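Local coordinates for A putative transcriptional regulator (Rhodococcus sp., PDB 2HKU), which probably acts as a TetR-family transcriptional regulator, binding DNA control regions through an N-terminal helix-turn-helix and pairing into a dimer, at residues L66-A71 against D129-T134; E97-S102 against K166-A171; S102-G107 against E192-I197; E112-A117 against A171-V176. All coordinates share one frame; numbering follows the deposited sequence.

Interaction 1 of 4, residues L66-A71 against D129-T134; sequences LFVEVA and DLITDT
Leu130 packs against Val68 and against CG of Glu69, joining two helices that run almost parallel, their segment axes 6° apart and 9.9 Å from each other at closest. Traced outward, Leu130 meets the other helix first with its CB, 3.9 Å from Val68 CG1. A first torsion of -106° lies off the usual staggered values and carries the branch point CG over towards Glu69. The methyl CD2 then settles into the notch between two side chains, 3.7 Å from Val68 CG1 and 3.8 Å from Glu69 CG. Val68 CG1 is thus the shared methyl: Ile131 CD1 also comes to it, at 4.0 Å. Glu69 contributes its CG here, while its carboxylate forms salt bridges to Arg65 and Arg22. One turn beyond Leu130, Thr134 OG1 donates to Leu130 O at 2.6 Å, from the opposite face of that carbonyl to Thr134 N. The contact joins helix 63-87, whose start falls in the tetR-type sequence range, to helix 125-152. Helix 21-36 packs on the far residues Leu66 and Val70, helix 108-120 covers Val68 through Met120, and Ile131 touches Ala181 of the second subunit.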
loop_
_atom_site.group_PDB
_atom_site.type_symbol
_atom_site.label_atom_id
_atom_site.label_comp_id
_atom_site.label_asym_id
_atom_site.label_seq_id
_atom_site.Cartn_x
_atom_site.Cartn_y
_atom_site.Cartn_z
ATOM N N LEU A 66 5.171 -9.324 19.136
ATOM C CA LEU A 66 4.277 -10.425 18.635
ATOM C C LEU A 66 3.522 -10.069 17.322
ATOM O O LEU A 66 3.550 -10.848 16.393
ATOM C CB LEU A 66 3.296 -10.916 19.700
ATOM C CG LEU A 66 2.331 -12.112 19.415
ATOM C CD1 LEU A 66 3.013 -13.358 18.946
ATOM C CD2 LEU A 66 1.490 -12.403 20.637
ATOM N N PHE A 67 2.905 -8.870 17.259
ATOM C CA PHE A 67 2.151 -8.438 16.121
ATOM C C PHE A 67 3.058 -8.363 14.885
ATOM O O PHE A 67 2.701 -8.895 13.835
ATOM C CB PHE A 67 1.581 -7.011 16.326
ATOM C CG PHE A 67 0.704 -6.574 15.178
ATOM C CD1 PHE A 67 -0.575 -7.143 15.033
ATOM C CD2 PHE A 67 1.172 -5.759 14.226
ATOM C CE1 PHE A 67 -1.400 -6.801 13.997
ATOM C CE2 PHE A 67 0.356 -5.343 13.183
ATOM C CZ PHE A 67 -0.905 -5.848 13.042
ATOM N N VAL A 68 4.207 -7.661 14.993
ATOM C CA VAL A 68 5.058 -7.590 13.825
ATOM C C VAL A 68 5.579 -9.001 13.407
ATOM O O VAL A 68 5.643 -9.316 12.202
ATOM C CB VAL A 68 6.243 -6.508 14.023
ATOM C CG1 VAL A 68 7.197 -6.553 12.839
ATOM C CG2 VAL A 68 5.643 -5.146 14.218
ATOM N N GLU A 69 5.987 -9.845 14.362
ATOM C CA GLU A 69 6.485 -11.143 13.929
ATOM C C GLU A 69 5.377 -11.921 13.218
ATOM O O GLU A 69 5.610 -12.510 12.163
ATOM C CB GLU A 69 6.976 -11.991 15.091
ATOM C CG GLU A 69 8.325 -11.572 15.549
ATOM C CD GLU A 69 8.872 -12.517 16.562
ATOM O OE1 GLU A 69 8.467 -13.710 16.618
ATOM O OE2 GLU A 69 9.700 -12.035 17.296
ATOM N N VAL A 70 4.178 -11.920 13.803
ATOM C CA VAL A 70 3.010 -12.577 13.181
ATOM C C VAL A 70 2.762 -12.060 11.758
ATOM O O VAL A 70 2.434 -12.868 10.808
ATOM C CB VAL A 70 1.737 -12.384 14.099
ATOM C CG1 VAL A 70 0.445 -12.612 13.365
ATOM C CG2 VAL A 70 1.837 -13.247 15.381
ATOM N N ALA A 71 2.886 -10.712 11.593
ATOM C CA ALA A 71 2.579 -10.067 10.330
ATOM C C ALA A 71 3.598 -10.445 9.254
ATOM O O ALA A 71 3.246 -10.783 8.147
ATOM C CB ALA A 71 2.501 -8.510 10.506
ATOM N N ASP A 129 13.845 -3.808 11.673
ATOM C CA ASP A 129 14.686 -4.874 11.112
ATOM C C ASP A 129 13.916 -6.126 10.663
ATOM O O ASP A 129 14.249 -6.764 9.657
ATOM C CB ASP A 129 15.777 -5.227 12.104
ATOM C CG ASP A 129 16.784 -4.070 12.325
ATOM O OD1 ASP A 129 16.793 -3.027 11.603
ATOM O OD2 ASP A 129 17.548 -4.210 13.282
ATOM N N LEU A 130 12.878 -6.473 11.409
ATOM C CA LEU A 130 11.972 -7.583 11.032
ATOM C C LEU A 130 11.268 -7.223 9.715
ATOM O O LEU A 130 11.169 -8.070 8.811
ATOM C CB LEU A 130 10.869 -7.731 12.079
ATOM C CG LEU A 130 10.748 -8.838 13.145
ATOM C CD1 LEU A 130 12.021 -9.489 13.468
ATOM C CD2 LEU A 130 9.992 -8.400 14.426
ATOM N N ILE A 131 10.776 -5.970 9.639
ATOM C CA ILE A 131 10.069 -5.452 8.492
ATOM C C ILE A 131 10.994 -5.459 7.290
ATOM O O ILE A 131 10.602 -5.932 6.208
ATOM C CB ILE A 131 9.508 -3.956 8.674
ATOM C CG1 ILE A 131 8.305 -3.865 9.656
ATOM C CG2 ILE A 131 9.008 -3.405 7.336
ATOM C CD1 ILE A 131 7.125 -4.717 9.324
ATOM N N THR A 132 12.188 -4.844 7.436
ATOM C CA THR A 132 13.098 -4.749 6.318
ATOM C C THR A 132 13.620 -6.115 5.890
ATOM O O THR A 132 13.802 -6.366 4.691
ATOM C CB THR A 132 14.224 -3.655 6.485
ATOM O OG1 THR A 132 14.995 -3.944 7.615
ATOM C CG2 THR A 132 13.633 -2.414 6.771
ATOM N N ASP A 133 13.905 -6.999 6.830
ATOM C CA ASP A 133 14.319 -8.274 6.397
ATOM C C ASP A 133 13.233 -8.947 5.566
ATOM O O ASP A 133 13.558 -9.605 4.629
ATOM C CB ASP A 133 14.684 -9.217 7.548
ATOM C CG ASP A 133 16.160 -8.992 8.085
ATOM O OD1 ASP A 133 16.948 -8.235 7.457
ATOM O OD2 ASP A 133 16.463 -9.581 9.132
ATOM N N THR A 134 11.982 -8.840 6.017
ATOM C CA THR A 134 10.768 -9.461 5.403
ATOM C C THR A 134 10.573 -8.919 4.004
ATOM O O THR A 134 10.427 -9.657 3.080
ATOM C CB THR A 134 9.483 -9.315 6.319
ATOM O OG1 THR A 134 9.746 -9.938 7.596
ATOM C CG2 THR A 134 8.174 -9.990 5.676
#

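Interaction 2 of 4, residues E97-S102 against K166-A171; sequences EKLVGS and KAFWSA. With EDO (1,2-ethanediol), chain D.
In the all-helical C-terminal domain, whose counterpart in TetR relatives commonly holds the effector pocket, Phe168 of helix 161-181 extends across the core to Leu99 and Val100 of helix 92-104. With CG anti to the backbone N (chi1 175°), the ring is carried straight out from its helix, and its far end does the touching. Leu99 CD2 comes obliquely to Phe168 CZ at 3.6 Å, while Val100 CG2 meets the rim at Phe168 CE1, 3.8 Å away and in the plane of the ring. Two methyls from consecutive residues therefore hold the end of one phenyl group. Behind it stands the neighbouring Trp169, with Phe168 CE2 lying over one indole face, 4.2 Å above the plane and displaced toward the rim. A 1,2-ethanediol, probably from the crystallisation liquor, fills the corner between these residues. Its carbon C1 sits 3.7 Å from Phe168 CE2, and Trp169 NE1 donates to its O2 at 2.9 Å, a somewhat bent bond of 142° met at the edge of the indole. Glu83, Ser141 and Leu146 N, from helices 63-87 and 125-152, also bond this molecule. With an alanine in place of Trp169 the indole N-H and face are gone, which would probably leave the diol O2 without this donor and the Phe168 ring freer to turn. Chemically the site is mixed: between the helices themselves the contact is purely apolar, yet polar groups line one corner of it, consistent with a pocket that could receive a small partly polar molecule.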
loop_
_atom_site.group_PDB
_atom_site.type_symbol
_atom_site.label_atom_id
_atom_site.label_comp_id
_atom_site.label_asym_id
_atom_site.label_seq_id
_atom_site.Cartn_x
_atom_site.Cartn_y
_atom_site.Cartn_z
ATOM N N GLU A 97 -1.645 -15.961 -13.171
ATOM C CA GLU A 97 -3.031 -15.780 -12.671
ATOM C C GLU A 97 -3.197 -16.393 -11.311
ATOM O O GLU A 97 -3.869 -15.907 -10.375
ATOM C CB GLU A 97 -4.068 -16.456 -13.650
ATOM C CG GLU A 97 -4.561 -15.624 -14.813
ATOM C CD GLU A 97 -5.163 -16.464 -15.997
ATOM O OE1 GLU A 97 -6.106 -17.244 -15.722
ATOM O OE2 GLU A 97 -4.688 -16.344 -17.180
ATOM N N LYS A 98 -2.590 -17.553 -11.202
ATOM C CA LYS A 98 -2.588 -18.288 -9.989
ATOM C C LYS A 98 -1.759 -17.502 -8.915
ATOM O O LYS A 98 -2.154 -17.380 -7.811
ATOM C CB LYS A 98 -1.941 -19.646 -10.281
ATOM C CG LYS A 98 -2.955 -20.801 -10.592
ATOM C CD LYS A 98 -2.179 -21.968 -11.365
ATOM C CE LYS A 98 -3.213 -22.980 -11.983
ATOM N NZ LYS A 98 -4.097 -23.406 -10.924
ATOM N N LEU A 99 -0.593 -17.043 -9.267
ATOM C CA LEU A 99 0.238 -16.383 -8.257
ATOM C C LEU A 99 -0.501 -15.108 -7.773
ATOM O O LEU A 99 -0.771 -14.977 -6.624
ATOM C CB LEU A 99 1.614 -16.143 -8.806
ATOM C CG LEU A 99 2.749 -15.844 -7.788
ATOM C CD1 LEU A 99 4.096 -16.073 -8.484
ATOM C CD2 LEU A 99 2.655 -14.393 -7.326
ATOM N N VAL A 100 -0.938 -14.269 -8.696
ATOM C CA VAL A 100 -1.629 -12.967 -8.379
ATOM C C VAL A 100 -2.947 -13.183 -7.738
ATOM O O VAL A 100 -3.274 -12.626 -6.688
ATOM C CB VAL A 100 -1.725 -12.113 -9.693
ATOM C CG1 VAL A 100 -2.450 -10.822 -9.466
ATOM C CG2 VAL A 100 -0.361 -11.858 -10.210
ATOM N N GLY A 101 -3.748 -14.094 -8.317
ATOM C CA GLY A 101 -4.983 -14.492 -7.648
ATOM C C GLY A 101 -4.846 -14.971 -6.243
ATOM O O GLY A 101 -5.737 -14.735 -5.437
ATOM N N SER A 102 -3.759 -15.667 -5.907
ATOM C CA SER A 102 -3.542 -16.096 -4.494
ATOM C C SER A 102 -3.268 -14.930 -3.543
ATOM O O SER A 102 -3.891 -14.784 -2.466
ATOM C CB SER A 102 -2.309 -17.047 -4.387
ATOM O OG SER A 102 -2.277 -17.655 -3.095
ATOM N N LYS A 166 10.316 -5.330 -7.186
ATOM C CA LYS A 166 9.763 -4.300 -6.344
ATOM C C LYS A 166 8.526 -3.658 -6.958
ATOM O O LYS A 166 7.662 -3.223 -6.236
ATOM C CB LYS A 166 10.823 -3.209 -6.066
ATOM C CG LYS A 166 12.014 -3.731 -5.168
ATOM C CD LYS A 166 13.133 -2.705 -5.114
ATOM C CE LYS A 166 14.238 -3.182 -4.080
ATOM N NZ LYS A 166 15.031 -1.876 -3.761
ATOM N N ALA A 167 8.482 -3.556 -8.288
ATOM C CA ALA A 167 7.289 -3.063 -8.998
ATOM C C ALA A 167 6.146 -4.004 -8.834
ATOM O O ALA A 167 4.992 -3.580 -8.649
ATOM C CB ALA A 167 7.603 -2.872 -10.512
ATOM N N PHE A 168 6.444 -5.296 -8.822
ATOM C CA PHE A 168 5.411 -6.317 -8.574
ATOM C C PHE A 168 4.913 -6.200 -7.072
ATOM O O PHE A 168 3.731 -6.086 -6.786
ATOM C CB PHE A 168 5.935 -7.742 -8.817
ATOM C CG PHE A 168 4.859 -8.849 -8.438
ATOM C CD1 PHE A 168 3.823 -9.148 -9.315
ATOM C CD2 PHE A 168 4.911 -9.519 -7.204
ATOM C CE1 PHE A 168 2.835 -10.146 -8.962
ATOM C CE2 PHE A 168 3.996 -10.496 -6.793
ATOM C CZ PHE A 168 2.889 -10.796 -7.662
ATOM N N TRP A 169 5.827 -6.234 -6.120
ATOM C CA TRP A 169 5.409 -6.137 -4.724
ATOM C C TRP A 169 4.672 -4.827 -4.317
ATOM O O TRP A 169 3.747 -4.876 -3.528
ATOM C CB TRP A 169 6.565 -6.510 -3.753
ATOM C CG TRP A 169 6.588 -8.052 -3.575
ATOM C CD1 TRP A 169 7.470 -8.941 -4.149
ATOM C CD2 TRP A 169 5.639 -8.820 -2.854
ATOM N NE1 TRP A 169 7.095 -10.242 -3.819
ATOM C CE2 TRP A 169 5.975 -10.177 -3.020
ATOM C CE3 TRP A 169 4.483 -8.490 -2.103
ATOM C CZ2 TRP A 169 5.215 -11.200 -2.452
ATOM C CZ3 TRP A 169 3.748 -9.519 -1.517
ATOM C CH2 TRP A 169 4.156 -10.840 -1.632
ATOM N N SER A 170 5.181 -3.668 -4.721
ATOM C CA SER A 170 4.468 -2.416 -4.331
ATOM C C SER A 170 3.084 -2.273 -4.943
ATOM O O SER A 170 2.196 -1.782 -4.282
ATOM C CB SER A 170 5.281 -1.211 -4.708
ATOM O OG SER A 170 5.630 -1.326 -6.055
ATOM N N ALA A 171 2.891 -2.783 -6.173
ATOM C CA ALA A 171 1.502 -2.981 -6.765
ATOM C C ALA A 171 0.610 -3.894 -5.886
ATOM O O ALA A 171 -0.554 -3.576 -5.559
ATOM C CB ALA A 171 1.586 -3.572 -8.228
HETATM C C1 EDO D . 6.429 -13.349 -6.835
HETATM O O1 EDO D . 7.105 -14.633 -6.970
HETATM C C2 EDO D . 6.000 -13.357 -5.388
HETATM O O2 EDO D . 7.214 -13.035 -4.661
#

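Interaction 3 of 4, residues S102-G107 against E192-I197; sequences SLLGPG and EAVAVI
Leu104 sets out toward helix 190-201, and its CD1 methyl makes the contact. Its CG lies anti to the carbonyl carbon (chi1 -63°), and the second torsion, 179°, then sets CD1 anti to CA, so that CD1 is carried away from CA and becomes the leading atom. That methyl ends against the backbone where Ala193 passes into Val194: Ala193 C and Val194 N are each 3.7 Å from Leu104 CD1. Side chains close in round the same atom. Ala193, its CB turned toward helix 92-104, approaches Leu104 CD1 to 3.8 Å; being so short, it lets the methyl come right down to the main chain. Val194 sets off less directly, and its CG2 borders the methyl at 3.9 Å. One turn on, Ile197 also faces the leucine, but Ile197 CG1 is looser, 4.5 Å from Leu104 CD1. The side chains that meet are all apolar, and the methyl also rests on the peptide between Ala193 and Val194. Leu104 is also the last helical residue of its segment. At Gly105 the chain departs from helical angles, and a CB there would clash with the ring of Pro106; the turn then closes with Gly107 N donating to Ser102 O at 2.6 Å. Helix 161-181 completes the surroundings: Val176 packs on Leu104, Lys179 NZ bonds Leu104 O, and Ala171 and Leu175 touch Ile197. Ser102 and Leu103 touch helix 63-87 at Ala82, while Val196 touches Lys166 of the second subunit. Leu104 thus lies where helices 92-104, 161-181 and 190-201 meet.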
loop_
_atom_site.group_PDB
_atom_site.type_symbol
_atom_site.label_atom_id
_atom_site.label_comp_id
_atom_site.label_asym_id
_atom_site.label_seq_id
_atom_site.Cartn_x
_atom_site.Cartn_y
_atom_site.Cartn_z
ATOM N N SER A 102 -3.759 -15.667 -5.907
ATOM C CA SER A 102 -3.542 -16.096 -4.494
ATOM C C SER A 102 -3.268 -14.930 -3.543
ATOM O O SER A 102 -3.891 -14.784 -2.466
ATOM C CB SER A 102 -2.309 -17.047 -4.387
ATOM O OG SER A 102 -2.277 -17.655 -3.095
ATOM N N LEU A 103 -2.293 -14.115 -3.922
ATOM C CA LEU A 103 -1.950 -12.927 -3.076
ATOM C C LEU A 103 -3.146 -11.980 -2.942
ATOM O O LEU A 103 -3.365 -11.496 -1.904
ATOM C CB LEU A 103 -0.736 -12.188 -3.668
ATOM C CG LEU A 103 0.562 -12.999 -3.596
ATOM C CD1 LEU A 103 1.557 -12.200 -4.338
ATOM C CD2 LEU A 103 0.961 -13.319 -2.084
ATOM N N LEU A 104 -3.921 -11.743 -4.011
ATOM C CA LEU A 104 -5.007 -10.753 -3.961
ATOM C C LEU A 104 -6.259 -11.312 -3.371
ATOM O O LEU A 104 -7.125 -10.572 -2.869
ATOM C CB LEU A 104 -5.279 -10.125 -5.336
ATOM C CG LEU A 104 -4.081 -9.334 -5.876
ATOM C CD1 LEU A 104 -4.318 -8.708 -7.254
ATOM C CD2 LEU A 104 -3.671 -8.237 -4.887
ATOM N N GLY A 105 -6.371 -12.644 -3.383
ATOM C CA GLY A 105 -7.538 -13.269 -2.800
ATOM C C GLY A 105 -7.329 -13.927 -1.467
ATOM O O GLY A 105 -7.424 -13.270 -0.424
ATOM N N PRO A 106 -7.049 -15.263 -1.449
ATOM C CA PRO A 106 -6.898 -15.763 -0.113
ATOM C C PRO A 106 -5.692 -15.199 0.699
ATOM O O PRO A 106 -5.714 -15.275 1.900
ATOM C CB PRO A 106 -6.752 -17.304 -0.303
ATOM C CG PRO A 106 -6.356 -17.467 -1.668
ATOM C CD PRO A 106 -6.858 -16.313 -2.474
ATOM N N GLY A 107 -4.636 -14.727 0.055
ATOM C CA GLY A 107 -3.441 -14.216 0.831
ATOM C C GLY A 107 -3.632 -12.728 1.215
ATOM O O GLY A 107 -2.748 -12.122 1.826
ATOM N N GLU A 192 -10.589 -6.668 -11.139
ATOM C CA GLU A 192 -9.948 -5.471 -11.556
ATOM C C GLU A 192 -8.503 -5.349 -11.048
ATOM O O GLU A 192 -7.673 -4.923 -11.811
ATOM C CB GLU A 192 -10.749 -4.270 -11.124
ATOM C CG GLU A 192 -12.009 -4.143 -12.004
ATOM C CD GLU A 192 -12.964 -3.144 -11.400
ATOM O OE1 GLU A 192 -13.456 -3.423 -10.296
ATOM O OE2 GLU A 192 -13.106 -2.049 -11.984
ATOM N N ALA A 193 -8.263 -5.758 -9.813
ATOM C CA ALA A 193 -6.886 -5.700 -9.181
ATOM C C ALA A 193 -5.963 -6.698 -9.889
ATOM O O ALA A 193 -4.887 -6.384 -10.214
ATOM C CB ALA A 193 -6.983 -5.977 -7.759
ATOM N N VAL A 194 -6.444 -7.929 -10.189
ATOM C CA VAL A 194 -5.681 -8.833 -10.988
ATOM C C VAL A 194 -5.296 -8.261 -12.340
ATOM O O VAL A 194 -4.124 -8.363 -12.795
ATOM C CB VAL A 194 -6.422 -10.227 -11.092
ATOM C CG1 VAL A 194 -5.740 -11.053 -12.126
ATOM C CG2 VAL A 194 -6.358 -10.929 -9.747
ATOM N N ALA A 195 -6.257 -7.593 -12.990
ATOM C CA ALA A 195 -6.006 -6.943 -14.282
ATOM C C ALA A 195 -4.953 -5.807 -14.210
ATOM O O ALA A 195 -4.225 -5.553 -15.157
ATOM C CB ALA A 195 -7.323 -6.418 -14.887
ATOM N N VAL A 196 -4.863 -5.103 -13.088
ATOM C CA VAL A 196 -3.790 -4.038 -12.979
ATOM C C VAL A 196 -2.405 -4.776 -13.041
ATOM O O VAL A 196 -1.513 -4.338 -13.739
ATOM C CB VAL A 196 -3.934 -3.187 -11.635
ATOM C CG1 VAL A 196 -2.657 -2.497 -11.279
ATOM C CG2 VAL A 196 -5.178 -2.152 -11.686
ATOM N N ILE A 197 -2.247 -5.895 -12.329
ATOM C CA ILE A 197 -0.918 -6.600 -12.338
ATOM C C ILE A 197 -0.623 -7.078 -13.758
ATOM O O ILE A 197 0.463 -6.813 -14.269
ATOM C CB ILE A 197 -0.817 -7.772 -11.356
ATOM C CG1 ILE A 197 -0.955 -7.360 -9.865
ATOM C CG2 ILE A 197 0.519 -8.585 -11.568
ATOM C CD1 ILE A 197 0.196 -6.477 -9.323
#

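Interaction 4 of 4, residues E112-A117 against A171-V176; sequences ELFTSA and AIFGLV. With EDO (1,2-ethanediol), chain H.
This is a nearly perpendicular helix crossing in the middle of the chain, where Glu112, Phe114 and Thr115 of helix 108-120 meet Phe173 and Val176 of helix 161-181. The segment axes cross at -98° and pass 10.0 Å apart. Two separate points of touch carry it. At one, the methyl Val176 CG1 presses on the first carbon of the glutamate, Glu112 CB, at 3.6 Å, while the acid end runs on to Thr180 OG1. At the other, Phe173 comes to the rim of the Phe114 ring, its CZ near the plane of that ring and 4.0 Å from Phe114 CE2. Thr115 flanks the same phenylalanine, CG2 lying 4.1 Å from Phe173 CD1. Its hydroxyl, held between backbone N and carbonyl carbon by a chi1 of 71°, turns back to donate to Glu112 O at 2.8 Å, which fixes where the methyl points. Replacing Thr115 with an alanine removes both methyl and hydroxyl, and is likely to open a gap beside Phe173 CD1 and leave Glu112 O relying mainly on Ser116 N. Trp169 meets the Phe173 ring as well, and Phe114 reaches helix 125-152. Thr115 touches Ile177 of the second subunit, and a 1,2-ethanediol bonds Ser116 O of both chains. Steeply crossed core helices beside a subunit boundary are consistent with the dimerising, helical C-terminal domain of TetR-family proteins.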
loop_
_atom_site.group_PDB
_atom_site.type_symbol
_atom_site.label_atom_id
_atom_site.label_comp_id
_atom_site.label_asym_id
_atom_site.label_seq_id
_atom_site.Cartn_x
_atom_site.Cartn_y
_atom_site.Cartn_z
ATOM N N GLU A 112 -2.336 -7.602 3.971
ATOM C CA GLU A 112 -2.944 -6.460 4.645
ATOM C C GLU A 112 -2.441 -6.324 6.101
ATOM O O GLU A 112 -2.038 -5.229 6.539
ATOM C CB GLU A 112 -4.464 -6.538 4.559
ATOM C CG GLU A 112 -5.153 -5.504 5.434
ATOM C CD GLU A 112 -6.649 -5.708 5.530
ATOM O OE1 GLU A 112 -7.250 -6.498 4.711
ATOM O OE2 GLU A 112 -7.213 -5.067 6.438
ATOM N N LEU A 113 -2.374 -7.404 6.850
ATOM C CA LEU A 113 -1.671 -7.336 8.128
ATOM C C LEU A 113 -0.219 -6.810 8.076
ATOM O O LEU A 113 0.223 -6.041 8.981
ATOM C CB LEU A 113 -1.635 -8.716 8.790
ATOM C CG LEU A 113 -1.304 -8.900 10.232
ATOM C CD1 LEU A 113 -2.378 -8.093 11.017
ATOM C CD2 LEU A 113 -1.433 -10.392 10.559
ATOM N N PHE A 114 0.539 -7.215 7.053
ATOM C CA PHE A 114 1.928 -6.841 6.987
ATOM C C PHE A 114 1.992 -5.347 6.616
ATOM O O PHE A 114 2.858 -4.633 7.115
ATOM C CB PHE A 114 2.620 -7.635 5.867
ATOM C CG PHE A 114 4.068 -7.238 5.657
ATOM C CD1 PHE A 114 5.001 -7.346 6.693
ATOM C CD2 PHE A 114 4.495 -6.796 4.391
ATOM C CE1 PHE A 114 6.350 -7.003 6.492
ATOM C CE2 PHE A 114 5.826 -6.487 4.157
ATOM C CZ PHE A 114 6.782 -6.538 5.186
ATOM N N THR A 115 1.113 -4.886 5.710
ATOM C CA THR A 115 0.971 -3.402 5.467
ATOM C C THR A 115 0.670 -2.612 6.773
ATOM O O THR A 115 1.255 -1.511 6.985
ATOM C CB THR A 115 -0.036 -3.018 4.263
ATOM O OG1 THR A 115 -1.391 -3.290 4.647
ATOM C CG2 THR A 115 0.329 -3.733 3.023
ATOM N N SER A 116 -0.186 -3.157 7.650
ATOM C CA SER A 116 -0.485 -2.514 8.956
ATOM C C SER A 116 0.713 -2.529 9.834
ATOM O O SER A 116 1.065 -1.476 10.492
ATOM C CB SER A 116 -1.658 -3.140 9.691
ATOM O OG SER A 116 -2.787 -2.870 8.872
ATOM N N ALA A 117 1.407 -3.669 9.808
ATOM C CA ALA A 117 2.694 -3.725 10.517
ATOM C C ALA A 117 3.737 -2.665 10.021
ATOM O O ALA A 117 4.441 -2.098 10.856
ATOM C CB ALA A 117 3.328 -5.113 10.494
ATOM N N ALA A 171 2.891 -2.783 -6.173
ATOM C CA ALA A 171 1.502 -2.981 -6.765
ATOM C C ALA A 171 0.610 -3.894 -5.886
ATOM O O ALA A 171 -0.554 -3.576 -5.559
ATOM C CB ALA A 171 1.586 -3.572 -8.228
ATOM N N ILE A 172 1.143 -5.081 -5.548
ATOM C CA ILE A 172 0.425 -5.940 -4.660
ATOM C C ILE A 172 -0.021 -5.216 -3.363
ATOM O O ILE A 172 -1.184 -5.269 -3.025
ATOM C CB ILE A 172 1.180 -7.297 -4.364
ATOM C CG1 ILE A 172 1.305 -8.161 -5.666
ATOM C CG2 ILE A 172 0.515 -8.007 -3.213
ATOM C CD1 ILE A 172 -0.034 -8.811 -6.173
ATOM N N PHE A 173 0.911 -4.556 -2.660
ATOM C CA PHE A 173 0.589 -3.782 -1.434
ATOM C C PHE A 173 -0.501 -2.745 -1.670
ATOM O O PHE A 173 -1.527 -2.724 -0.961
ATOM C CB PHE A 173 1.858 -3.097 -0.867
ATOM C CG PHE A 173 2.957 -4.071 -0.451
ATOM C CD1 PHE A 173 2.649 -5.314 0.100
ATOM C CD2 PHE A 173 4.290 -3.716 -0.605
ATOM C CE1 PHE A 173 3.739 -6.198 0.476
ATOM C CE2 PHE A 173 5.368 -4.548 -0.237
ATOM C CZ PHE A 173 5.104 -5.750 0.266
ATOM N N GLY A 174 -0.328 -1.951 -2.711
ATOM C CA GLY A 174 -1.315 -0.836 -3.038
ATOM C C GLY A 174 -2.677 -1.385 -3.501
ATOM O O GLY A 174 -3.747 -0.807 -3.205
ATOM N N LEU A 175 -2.662 -2.494 -4.238
ATOM C CA LEU A 175 -3.939 -3.151 -4.611
ATOM C C LEU A 175 -4.660 -3.777 -3.424
ATOM O O LEU A 175 -5.879 -3.619 -3.282
ATOM C CB LEU A 175 -3.773 -4.220 -5.716
ATOM C CG LEU A 175 -3.289 -3.648 -6.996
ATOM C CD1 LEU A 175 -2.513 -4.604 -7.975
ATOM C CD2 LEU A 175 -4.426 -2.926 -7.670
ATOM N N VAL A 176 -3.942 -4.463 -2.567
ATOM C CA VAL A 176 -4.545 -5.020 -1.338
ATOM C C VAL A 176 -5.118 -3.931 -0.462
ATOM O O VAL A 176 -6.188 -4.096 0.068
ATOM C CB VAL A 176 -3.571 -5.896 -0.457
ATOM C CG1 VAL A 176 -4.167 -6.220 0.936
ATOM C CG2 VAL A 176 -3.268 -7.215 -1.202
HETATM C C1 EDO H . -3.334 1.539 10.270
HETATM O O1 EDO H . -4.771 1.916 10.354
HETATM C C2 EDO H . -2.828 0.107 10.644
HETATM O O2 EDO H . -1.423 0.148 11.200
#

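From the N terminus, interaction 1 opens first, at 66-71, and closes at 129-134, tying helix 63-87 to helix 125-152. Within that span interactions 2, 3 and 4 begin, and each closes only beyond it, so interaction 1 crosses all three. Interaction 2 runs from 97-102 to 166-171 and crosses interactions 3 and 4; interaction 4, from 112-117 to 171-176, falls wholly within the longer loop of interaction 3, from 102-107 to 192-197. Ser102 is common to interactions 2 and 3, Ala171 to 2 and 4. Interaction 4 touches interaction 1 through Phe67 and Leu113, and interaction 3 through Leu104 and Val176, linking the probable DNA-binding end to the C-terminal core.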